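Local structure of second substrate binding domain of putative amino acid ABC transporter (Streptococcus pneumoniae, 4OEN) at residues Thr26-Leu32 and Ile217-Leu222; Phe51-Ile55 and Ile66-Met70; Ala35-Gln40 and Asn203-Leu208; Ala78-Glu84 and Ala186-Gly192. The protein probably binds an amino acid outside the cell and delivers it to the membrane part of an ABC transporter, as other family 3 solute-binding proteins do. All coordinates share one frame. Where two conformers were deposited one is given. Residues are numbered along the deposited sequence.

Overall arrangement
All four contacts lie in one lobe of a type II periplasmic-binding-protein fold. Contact 2 is buried and wholly apolar; the others are partly buried. Contact 1 joins helices by an apolar patch and a polar group round Tyr221 OH, contact 3 adds a polar rim beside its apolar crossing, and contact 4 is mainly a backbone strand ladder. Contacts 1 and 3 share helix 28-40, whose first turn meets the last helix, 213-222, and whose later turns cross helix 195-210; Leu32 packs on Leu205 and Leu208 of contact 3. Contacts 2 and 4 join through the sheet: Ile66 and Met70 bond to the backbone of strand 180-190. Asp29 ties helix 28-40 to Gly69 of contact 2.

Contact 1: residues Thr26-Leu32 and Ile217-Leu222; sequences TGIDMEL and ILDKYL
In this lobe of the type II periplasmic-binding-protein fold, the first turn of helix 28-40 lies nearly antiparallel to the C-terminal helix 213-222: the short axes of 28-32 and 217-222 make 158° and approach to 10.0 Å, with the Ile28 and Ile217 CA atoms 6.4 Å apart. Thr26 is extended, and Gly27, at the N-cap, has phi 123°, where a side chain would jam against the preceding carbonyl. Ile28 (m, t) fills the gap: CG1 is 3.7 Å from Tyr221 CD2, CG2 4.1 Å from Leu218 CD2, and CD1 4.1 Å from Leu222 CD1. Ile217 (m, t) sets CG2 3.9 Å from Glu31 CB. Tyr221 (chi1 m, chi2 -83°) lays a ring face over Ile28 N and turns its hydroxyl to the helix start, accepting at OH from Gly27 N (3.1 Å); Thr26 OG1 is 2.8 Å from that OH. Lys220, all-trans for reach, puts NZ 2.9 Å from Glu31 OE2 in a salt bridge, and the same OE2 accepts from Tyr221 OH at 2.5 Å.

Contact 2: residues Phe51-Ile55 and Ile66-Met70; sequences FDAAI and IIAGM
Phe51, Ile66 and Met70 carry most of this apolar contact, which sets the first turn of helix 51-60 against the chain leaving strand 65-66. Residues 51-55 are helical, with Ile55 N bonded to Phe51 O at 2.9 Å. Ile66 is extended (phi/psi -128/135), Ala68 lies at -170/51, and Gly69 takes a positive phi (50°) that glycine tolerates best. CA atoms are 6.9 Å apart for Phe51 and Ala68, and 6.4 Å for Ala54 and Ile66.

Phe51 (chi1 t, chi2 66°) reaches across with its ring edge: CD1 is 3.8 Å from Ala68 CB, whose small methyl leaves room, and CE1 is 4.1 Å from Met70 CG. Its CE1 is also 4.0 Å from Ile66 CD1. Ile66, trans at both chi angles, extends that methyl against the helix, 3.6 Å from both Ala54 CB and Ile55 CD1. Met70, trans throughout and flexible, places CE 3.9 Å from Ile55 CD1 (Ile55 m, m).

Here a helix packs on a strand end and the following loop, within an alpha/beta lobe. Phe80 of strand 80-82 touches Ile55, Ile66 and Met70, strand 180-190 meets Ile66 and Met70 through Ala188, and Arg76 of helix 74-77 touches Phe51.

Contact 3: residues Ala35-Gln40 and Asn203-Leu208; sequences AIAKDQ and NGLANL. With SO4 (sulfate ion), chain C.
Two helices cross almost at right angles: the C-terminal half of helix 28-40 packs on helix 195-210 in this lobe of the type II periplasmic-binding-protein fold. The short axes make 97° and come within 8.8 Å; the crossing is close because Gly204 sits in it, its CA 4.8 Å from that of Ile36. A CB at Gly204 would clash with Ile36 CG2. Ile36 CG1 (m, t) lies 4.0 Å from Gly204 C and 3.6 Å from Leu208 CD1 (m, t). Small Ala35 lets Leu208 in, Ala35 CB to Leu208 CD1 3.6 Å. Toward solvent the contact turns polar. Asp39 (chi1 t) accepts at OD2 from Asn207 ND2 (2.9 Å) and Gln40 NE2 (2.8 Å), Gln40 folded back as m, m. A sulfate, probably from the crystallisation liquor, takes bonds at O3 from Asn207 ND2 (3.0 Å) and Gln40 NE2 (3.2 Å); a water joins Gln40 OE1, Asn203 ND2 and sulfate O4. The amides thus serve both anions, carboxylate and sulfate, beside an apolar crossing.

Contact 4: residues Ala78-Glu84 and Ala186-Gly192; sequences ATFDFSE and AFAVKKG
Strands 80-82 and 188-190 run antiparallel, their short axes 148° apart in direction and 4.5 Å at closest approach. Asp81 and Val189 form a hydrogen-bonded pair, Asp81 N to Val189 O 2.9 Å and Val189 N to Asp81 O 3.0 Å, flanked by the non-hydrogen-bonded pairs Phe80-Lys190 and Phe82-Ala188. The ladder continues with Ser83 N to Phe187 O (2.8 Å) and Lys191 N to Thr79 O (2.8 Å).

Side chains extend the pairing at both ends. Ser83 (p) accepts at OG from Phe187 N, 3.0 Å, and donates to its neighbour Glu84 O, 2.7 Å. Asp81 (m) accepts at OD2 from Gly192 N, 2.9 Å, where phi of 85° favours glycine; Lys191 NZ donates to Ala78 O, 2.8 Å. Phe82 (m) and Ala188 share a face, CD1 to CB 3.8 Å, and Phe80 CD1 (m) is 3.7 Å from the same Ala188 CB: a small residue makes room for two rings.

Strand 80-82 thus joins the sheet of the lobe through strand 180-190. Phe80 packs on helix 51-60, Phe82 on helix 74-77, while Val189 and Phe187 meet helix 195-210, with the Phe187 ring stacked on Phe201.

Contact 1: residues Thr26-Leu32 and Ile217-Leu222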
# COMPACT_ATOMS: atom_id res chain seq x y z
N THR A 26 -7.49 -12.27 1.91
CA THR A 26 -8.28 -11.14 2.38
C THR A 26 -7.44 -9.89 2.14
O THR A 26 -6.42 -9.96 1.46
CB THR A 26 -8.68 -11.30 3.87
OG1 THR A 26 -9.60 -10.27 4.24
CG2 THR A 26 -7.45 -11.22 4.77
N GLY A 27 -7.87 -8.75 2.68
CA GLY A 27 -7.10 -7.53 2.52
C GLY A 27 -7.92 -6.44 1.88
O GLY A 27 -8.99 -6.71 1.36
N ILE A 28 -7.42 -5.21 1.89
CA ILE A 28 -8.13 -4.08 1.29
C ILE A 28 -8.59 -4.37 -0.14
O ILE A 28 -9.74 -4.11 -0.51
CB ILE A 28 -7.22 -2.84 1.27
CG1 ILE A 28 -6.86 -2.44 2.70
CG2 ILE A 28 -7.85 -1.71 0.47
CD1 ILE A 28 -5.84 -1.29 2.78
N ASP A 29 -7.68 -4.90 -0.95
CA ASP A 29 -7.97 -5.14 -2.36
C ASP A 29 -9.03 -6.19 -2.58
O ASP A 29 -9.87 -6.05 -3.48
CB ASP A 29 -6.73 -5.59 -3.11
CG ASP A 29 -5.76 -4.48 -3.34
OD1 ASP A 29 -6.10 -3.31 -3.02
OD2 ASP A 29 -4.68 -4.79 -3.86
N MET A 30 -8.97 -7.24 -1.77
CA MET A 30 -9.91 -8.35 -1.90
C MET A 30 -11.30 -7.87 -1.53
O MET A 30 -12.26 -8.13 -2.26
CB MET A 30 -9.49 -9.52 -1.02
CG MET A 30 -8.14 -10.14 -1.46
SD MET A 30 -8.11 -10.83 -3.15
CE MET A 30 -7.50 -9.45 -4.13
N GLU A 31 -11.40 -7.14 -0.43
CA GLU A 31 -12.70 -6.65 -0.02
C GLU A 31 -13.24 -5.61 -1.00
O GLU A 31 -14.43 -5.60 -1.29
CB GLU A 31 -12.63 -6.06 1.39
CG GLU A 31 -12.38 -7.12 2.44
CD GLU A 31 -12.77 -6.69 3.85
OE1 GLU A 31 -13.79 -5.99 4.03
OE2 GLU A 31 -12.03 -7.05 4.78
N LEU A 32 -12.36 -4.74 -1.49
CA LEU A 32 -12.79 -3.67 -2.38
C LEU A 32 -13.30 -4.21 -3.72
O LEU A 32 -14.36 -3.81 -4.18
CB LEU A 32 -11.64 -2.69 -2.60
CG LEU A 32 -11.91 -1.56 -3.59
CD1 LEU A 32 -13.00 -0.66 -3.08
CD2 LEU A 32 -10.62 -0.80 -3.84
N ILE A 217 -13.88 -0.30 4.95
CA ILE A 217 -12.88 -1.28 4.52
C ILE A 217 -11.50 -0.78 4.90
O ILE A 217 -10.69 -1.52 5.47
CB ILE A 217 -12.94 -1.52 3.00
CG1 ILE A 217 -14.28 -2.16 2.63
CG2 ILE A 217 -11.76 -2.39 2.55
CD1 ILE A 217 -14.48 -2.32 1.12
N LEU A 218 -11.21 0.47 4.58
CA LEU A 218 -9.91 1.05 4.95
C LEU A 218 -9.68 0.98 6.45
O LEU A 218 -8.60 0.57 6.90
CB LEU A 218 -9.81 2.50 4.48
CG LEU A 218 -9.71 2.69 2.97
CD1 LEU A 218 -9.51 4.15 2.64
CD2 LEU A 218 -8.57 1.84 2.42
N ASP A 219 -10.69 1.36 7.22
CA ASP A 219 -10.55 1.42 8.68
C ASP A 219 -10.24 0.06 9.29
O ASP A 219 -9.55 -0.04 10.31
CB ASP A 219 -11.82 1.99 9.31
CG ASP A 219 -12.00 3.47 9.04
OD1 ASP A 219 -11.02 4.12 8.61
OD2 ASP A 219 -13.12 3.97 9.27
N LYS A 220 -10.75 -1.00 8.68
CA LYS A 220 -10.56 -2.34 9.20
C LYS A 220 -9.08 -2.69 9.24
O LYS A 220 -8.58 -3.30 10.20
CB LYS A 220 -11.33 -3.36 8.36
CG LYS A 220 -11.04 -4.81 8.72
CD LYS A 220 -11.86 -5.76 7.87
CE LYS A 220 -11.57 -7.21 8.24
NZ LYS A 220 -12.34 -8.16 7.39
N TYR A 221 -8.37 -2.29 8.18
CA TYR A 221 -6.97 -2.64 8.03
C TYR A 221 -6.01 -1.58 8.55
O TYR A 221 -4.90 -1.90 9.00
CB TYR A 221 -6.70 -2.91 6.55
CG TYR A 221 -7.46 -4.11 6.11
CD1 TYR A 221 -6.95 -5.39 6.34
CD2 TYR A 221 -8.69 -4.00 5.46
CE1 TYR A 221 -7.65 -6.52 5.97
CE2 TYR A 221 -9.40 -5.13 5.08
CZ TYR A 221 -8.87 -6.38 5.33
OH TYR A 221 -9.55 -7.54 4.97
N LEU A 222 -6.43 -0.33 8.53
CA LEU A 222 -5.49 0.76 8.77
C LEU A 222 -5.82 1.58 10.01
O LEU A 222 -5.08 2.51 10.36
CB LEU A 222 -5.44 1.68 7.53
CG LEU A 222 -5.06 1.01 6.21
CD1 LEU A 222 -5.14 2.02 5.09
CD2 LEU A 222 -3.66 0.42 6.30

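Contact 2: residues Phe51-Ile55 and Ile66-Met70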
# COMPACT_ATOMS: atom_id res chain seq x y z
N PHE A 51 2.19 -11.28 -8.03
CA PHE A 51 2.12 -10.00 -8.74
C PHE A 51 2.61 -10.11 -10.18
O PHE A 51 1.92 -9.71 -11.10
CB PHE A 51 2.92 -8.94 -7.99
CG PHE A 51 2.80 -7.55 -8.57
CD1 PHE A 51 1.60 -6.87 -8.55
CD2 PHE A 51 3.90 -6.93 -9.13
CE1 PHE A 51 1.50 -5.59 -9.10
CE2 PHE A 51 3.81 -5.66 -9.66
CZ PHE A 51 2.61 -4.98 -9.65
N ASP A 52 3.81 -10.63 -10.36
CA ASP A 52 4.37 -10.79 -11.70
C ASP A 52 3.53 -11.70 -12.58
O ASP A 52 3.33 -11.42 -13.76
CB ASP A 52 5.80 -11.30 -11.62
CG ASP A 52 6.76 -10.25 -11.12
OD1 ASP A 52 6.37 -9.06 -11.07
OD2 ASP A 52 7.92 -10.61 -10.80
N ALA A 53 3.03 -12.79 -12.00
CA ALA A 53 2.20 -13.74 -12.74
C ALA A 53 0.85 -13.12 -13.10
O ALA A 53 0.30 -13.39 -14.17
CB ALA A 53 2.00 -15.01 -11.94
N ALA A 54 0.34 -12.28 -12.20
CA ALA A 54 -0.90 -11.52 -12.44
C ALA A 54 -0.72 -10.54 -13.61
O ALA A 54 -1.59 -10.41 -14.47
CB ALA A 54 -1.32 -10.78 -11.18
N ILE A 55 0.41 -9.84 -13.61
CA ILE A 55 0.78 -8.98 -14.73
C ILE A 55 0.77 -9.75 -16.05
O ILE A 55 0.15 -9.32 -17.03
CB ILE A 55 2.19 -8.36 -14.52
CG1 ILE A 55 2.20 -7.45 -13.29
CG2 ILE A 55 2.64 -7.60 -15.77
CD1 ILE A 55 1.42 -6.18 -13.44
N ILE A 66 -6.18 -6.63 -12.85
CA ILE A 66 -5.28 -6.87 -11.73
C ILE A 66 -5.51 -5.86 -10.61
O ILE A 66 -5.69 -4.67 -10.86
CB ILE A 66 -3.80 -6.85 -12.18
CG1 ILE A 66 -2.87 -7.02 -10.97
CG2 ILE A 66 -3.45 -5.57 -12.95
CD1 ILE A 66 -1.39 -7.16 -11.35
N ILE A 67 -5.57 -6.36 -9.38
CA ILE A 67 -5.61 -5.49 -8.21
C ILE A 67 -4.66 -6.11 -7.21
O ILE A 67 -4.77 -7.30 -6.90
CB ILE A 67 -7.06 -5.31 -7.65
CG1 ILE A 67 -7.11 -4.11 -6.70
CG2 ILE A 67 -7.63 -6.62 -7.04
CD1 ILE A 67 -8.53 -3.81 -6.15
N ALA A 68 -3.67 -5.34 -6.77
CA ALA A 68 -2.60 -5.90 -5.94
C ALA A 68 -1.72 -4.81 -5.36
O ALA A 68 -0.50 -4.87 -5.49
CB ALA A 68 -1.73 -6.90 -6.75
N GLY A 69 -2.33 -3.80 -4.74
CA GLY A 69 -1.59 -2.66 -4.24
C GLY A 69 -0.67 -2.09 -5.31
O GLY A 69 0.46 -1.68 -5.03
N MET A 70 -1.19 -2.05 -6.53
CA MET A 70 -0.39 -1.75 -7.72
C MET A 70 -0.17 -0.26 -7.92
O MET A 70 -1.13 0.50 -8.04
CB MET A 70 -1.07 -2.34 -8.95
CG MET A 70 -0.33 -2.08 -10.25
SD MET A 70 -1.14 -3.00 -11.58
CE MET A 70 -0.07 -2.61 -12.97

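Contact 3: residues Ala35-Gln40 and Asn203-Leu208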
# COMPACT_ATOMS: atom_id res chain seq x y z
N ALA A 35 -16.71 -5.81 -3.22
CA ALA A 35 -17.78 -4.83 -2.99
C ALA A 35 -18.16 -4.09 -4.26
O ALA A 35 -19.34 -3.74 -4.47
CB ALA A 35 -17.37 -3.84 -1.90
N ILE A 36 -17.17 -3.82 -5.10
CA ILE A 36 -17.42 -3.12 -6.35
C ILE A 36 -18.18 -4.03 -7.31
O ILE A 36 -19.12 -3.61 -7.96
CB ILE A 36 -16.10 -2.63 -6.96
CG1 ILE A 36 -15.59 -1.44 -6.14
CG2 ILE A 36 -16.27 -2.24 -8.42
CD1 ILE A 36 -14.29 -0.82 -6.63
N ALA A 37 -17.79 -5.30 -7.38
CA ALA A 37 -18.48 -6.24 -8.25
C ALA A 37 -19.95 -6.35 -7.87
O ALA A 37 -20.83 -6.37 -8.72
CB ALA A 37 -17.80 -7.60 -8.21
N LYS A 38 -20.20 -6.39 -6.57
CA LYS A 38 -21.56 -6.52 -6.08
C LYS A 38 -22.36 -5.24 -6.33
O LYS A 38 -23.54 -5.30 -6.68
CB LYS A 38 -21.54 -6.89 -4.60
CG LYS A 38 -22.93 -7.10 -4.02
CD LYS A 38 -22.85 -7.64 -2.60
CE LYS A 38 -24.24 -7.92 -2.04
NZ LYS A 38 -24.18 -8.54 -0.69
N ASP A 39 -21.72 -4.09 -6.14
CA ASP A 39 -22.38 -2.80 -6.35
C ASP A 39 -22.76 -2.59 -7.82
O ASP A 39 -23.81 -2.03 -8.13
CB ASP A 39 -21.46 -1.67 -5.89
CG ASP A 39 -22.04 -0.29 -6.15
OD1 ASP A 39 -22.91 0.13 -5.37
OD2 ASP A 39 -21.61 0.39 -7.11
N GLN A 40 -21.89 -3.06 -8.70
CA GLN A 40 -22.00 -2.82 -10.13
C GLN A 40 -22.64 -3.97 -10.88
O GLN A 40 -22.87 -3.88 -12.09
CB GLN A 40 -20.61 -2.55 -10.71
CG GLN A 40 -20.04 -1.23 -10.23
CD GLN A 40 -20.79 -0.06 -10.79
OE1 GLN A 40 -20.85 0.14 -12.00
NE2 GLN A 40 -21.39 0.74 -9.90
N ASN A 203 -17.01 3.71 -11.13
CA ASN A 203 -18.35 4.01 -10.63
C ASN A 203 -18.62 3.33 -9.29
O ASN A 203 -19.22 3.93 -8.39
CB ASN A 203 -19.41 3.60 -11.64
CG ASN A 203 -19.43 4.49 -12.85
OD1 ASN A 203 -18.92 5.61 -12.81
ND2 ASN A 203 -20.03 4.02 -13.93
N GLY A 204 -18.18 2.08 -9.17
CA GLY A 204 -18.33 1.33 -7.93
C GLY A 204 -17.55 2.00 -6.81
O GLY A 204 -18.05 2.14 -5.70
N LEU A 205 -16.33 2.43 -7.12
CA LEU A 205 -15.51 3.11 -6.13
C LEU A 205 -16.19 4.38 -5.63
O LEU A 205 -16.24 4.64 -4.42
CB LEU A 205 -14.13 3.43 -6.71
CG LEU A 205 -13.16 4.17 -5.78
CD1 LEU A 205 -12.81 3.33 -4.57
CD2 LEU A 205 -11.89 4.56 -6.52
N ALA A 206 -16.71 5.18 -6.56
CA ALA A 206 -17.40 6.41 -6.19
C ALA A 206 -18.61 6.12 -5.31
O ALA A 206 -18.85 6.82 -4.32
CB ALA A 206 -17.82 7.19 -7.43
N ASN A 207 -19.37 5.09 -5.66
CA ASN A 207 -20.53 4.73 -4.84
C ASN A 207 -20.12 4.31 -3.43
O ASN A 207 -20.73 4.72 -2.45
CB ASN A 207 -21.32 3.60 -5.49
CG ASN A 207 -22.05 4.06 -6.74
OD1 ASN A 207 -22.28 5.25 -6.93
ND2 ASN A 207 -22.41 3.11 -7.61
N LEU A 208 -19.07 3.50 -3.32
CA LEU A 208 -18.61 3.04 -2.01
C LEU A 208 -18.02 4.19 -1.19
O LEU A 208 -18.11 4.19 0.03
CB LEU A 208 -17.58 1.92 -2.17
CG LEU A 208 -18.14 0.64 -2.81
CD1 LEU A 208 -17.03 -0.39 -3.01
CD2 LEU A 208 -19.29 0.04 -2.00
S SO4 C . -24.11 3.33 -10.89
O1 SO4 C . -24.62 2.17 -10.17
O2 SO4 C . -24.92 4.50 -10.56
O3 SO4 C . -22.72 3.58 -10.52
O4 SO4 C . -24.19 3.08 -12.33
O HOH W 1 -21.71 1.99 -13.68

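Contact 4: residues Ala78-Glu84 and Ala186-Gly192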
# COMPACT_ATOMS: atom_id res chain seq x y z
N ALA A 78 2.09 2.30 -20.36
CA ALA A 78 2.36 1.86 -21.73
C ALA A 78 1.59 0.60 -22.09
O ALA A 78 1.26 0.38 -23.25
CB ALA A 78 3.85 1.64 -21.93
N THR A 79 1.29 -0.24 -21.10
CA THR A 79 0.62 -1.50 -21.38
C THR A 79 -0.63 -1.73 -20.53
O THR A 79 -1.36 -2.69 -20.76
CB THR A 79 1.58 -2.69 -21.19
OG1 THR A 79 2.15 -2.64 -19.87
CG2 THR A 79 2.73 -2.65 -22.21
N PHE A 80 -0.87 -0.85 -19.57
CA PHE A 80 -2.06 -0.95 -18.71
C PHE A 80 -2.89 0.32 -18.75
O PHE A 80 -2.36 1.42 -18.86
CB PHE A 80 -1.67 -1.19 -17.24
CG PHE A 80 -1.13 -2.57 -16.96
CD1 PHE A 80 -2.00 -3.62 -16.70
CD2 PHE A 80 0.24 -2.80 -16.89
CE1 PHE A 80 -1.52 -4.89 -16.42
CE2 PHE A 80 0.73 -4.07 -16.60
CZ PHE A 80 -0.16 -5.12 -16.36
N ASP A 81 -4.21 0.16 -18.62
CA ASP A 81 -5.10 1.28 -18.33
C ASP A 81 -5.51 1.18 -16.87
O ASP A 81 -5.96 0.13 -16.42
CB ASP A 81 -6.34 1.25 -19.23
CG ASP A 81 -6.04 1.58 -20.69
OD1 ASP A 81 -5.03 2.26 -20.98
OD2 ASP A 81 -6.83 1.15 -21.56
N PHE A 82 -5.35 2.27 -16.14
CA PHE A 82 -5.62 2.28 -14.71
C PHE A 82 -6.98 2.86 -14.39
O PHE A 82 -7.47 3.75 -15.11
CB PHE A 82 -4.54 3.07 -13.98
CG PHE A 82 -3.22 2.36 -13.86
CD1 PHE A 82 -3.03 1.38 -12.89
CD2 PHE A 82 -2.15 2.71 -14.67
CE1 PHE A 82 -1.80 0.74 -12.76
CE2 PHE A 82 -0.93 2.08 -14.54
CZ PHE A 82 -0.75 1.09 -13.58
N SER A 83 -7.56 2.38 -13.31
CA SER A 83 -8.70 3.03 -12.67
C SER A 83 -8.28 4.32 -11.97
O SER A 83 -7.10 4.65 -11.88
CB SER A 83 -9.33 2.11 -11.63
OG SER A 83 -8.50 2.03 -10.47
N GLU A 84 -9.27 5.02 -11.44
CA GLU A 84 -9.01 6.09 -10.49
C GLU A 84 -8.26 5.50 -9.31
O GLU A 84 -8.44 4.33 -8.98
CB GLU A 84 -10.33 6.72 -10.01
CG GLU A 84 -11.10 7.42 -11.10
CD GLU A 84 -10.58 8.82 -11.36
OE1 GLU A 84 -9.71 9.28 -10.60
OE2 GLU A 84 -11.04 9.45 -12.34
N ALA A 186 -3.93 1.72 -7.88
CA ALA A 186 -5.13 1.55 -8.69
C ALA A 186 -5.30 0.14 -9.22
O ALA A 186 -4.38 -0.66 -9.20
CB ALA A 186 -5.12 2.54 -9.86
N PHE A 187 -6.52 -0.13 -9.70
CA PHE A 187 -6.87 -1.33 -10.44
C PHE A 187 -6.46 -1.14 -11.89
O PHE A 187 -6.40 0.00 -12.36
CB PHE A 187 -8.40 -1.54 -10.27
CG PHE A 187 -8.99 -2.61 -11.13
CD1 PHE A 187 -8.94 -3.95 -10.75
CD2 PHE A 187 -9.67 -2.28 -12.30
CE1 PHE A 187 -9.52 -4.95 -11.54
CE2 PHE A 187 -10.25 -3.26 -13.09
CZ PHE A 187 -10.17 -4.60 -12.72
N ALA A 188 -6.14 -2.22 -12.60
CA ALA A 188 -5.68 -2.07 -13.99
C ALA A 188 -6.23 -3.15 -14.89
O ALA A 188 -6.48 -4.27 -14.46
CB ALA A 188 -4.15 -2.08 -14.06
N VAL A 189 -6.41 -2.78 -16.16
CA VAL A 189 -6.73 -3.72 -17.23
C VAL A 189 -5.66 -3.57 -18.30
O VAL A 189 -4.86 -2.62 -18.28
CB VAL A 189 -8.13 -3.46 -17.83
CG1 VAL A 189 -9.20 -3.58 -16.73
CG2 VAL A 189 -8.19 -2.10 -18.46
N LYS A 190 -5.60 -4.53 -19.23
CA LYS A 190 -4.68 -4.39 -20.34
C LYS A 190 -5.05 -3.14 -21.15
O LYS A 190 -6.22 -2.91 -21.41
CB LYS A 190 -4.69 -5.64 -21.22
CG LYS A 190 -3.69 -5.59 -22.36
CD LYS A 190 -3.70 -6.87 -23.17
CE LYS A 190 -2.69 -6.81 -24.30
NZ LYS A 190 -2.68 -8.07 -25.06
N LYS A 191 -4.05 -2.34 -21.53
CA LYS A 191 -4.28 -1.14 -22.34
C LYS A 191 -5.17 -1.47 -23.53
O LYS A 191 -4.89 -2.38 -24.32
CB LYS A 191 -2.96 -0.54 -22.83
CG LYS A 191 -3.13 0.76 -23.61
CD LYS A 191 -1.79 1.45 -23.93
CE LYS A 191 -1.20 0.97 -25.25
NZ LYS A 191 0.17 1.53 -25.50
N GLY A 192 -6.29 -0.75 -23.62
CA GLY A 192 -7.20 -0.89 -24.74
C GLY A 192 -8.20 -2.02 -24.58
O GLY A 192 -9.04 -2.24 -25.45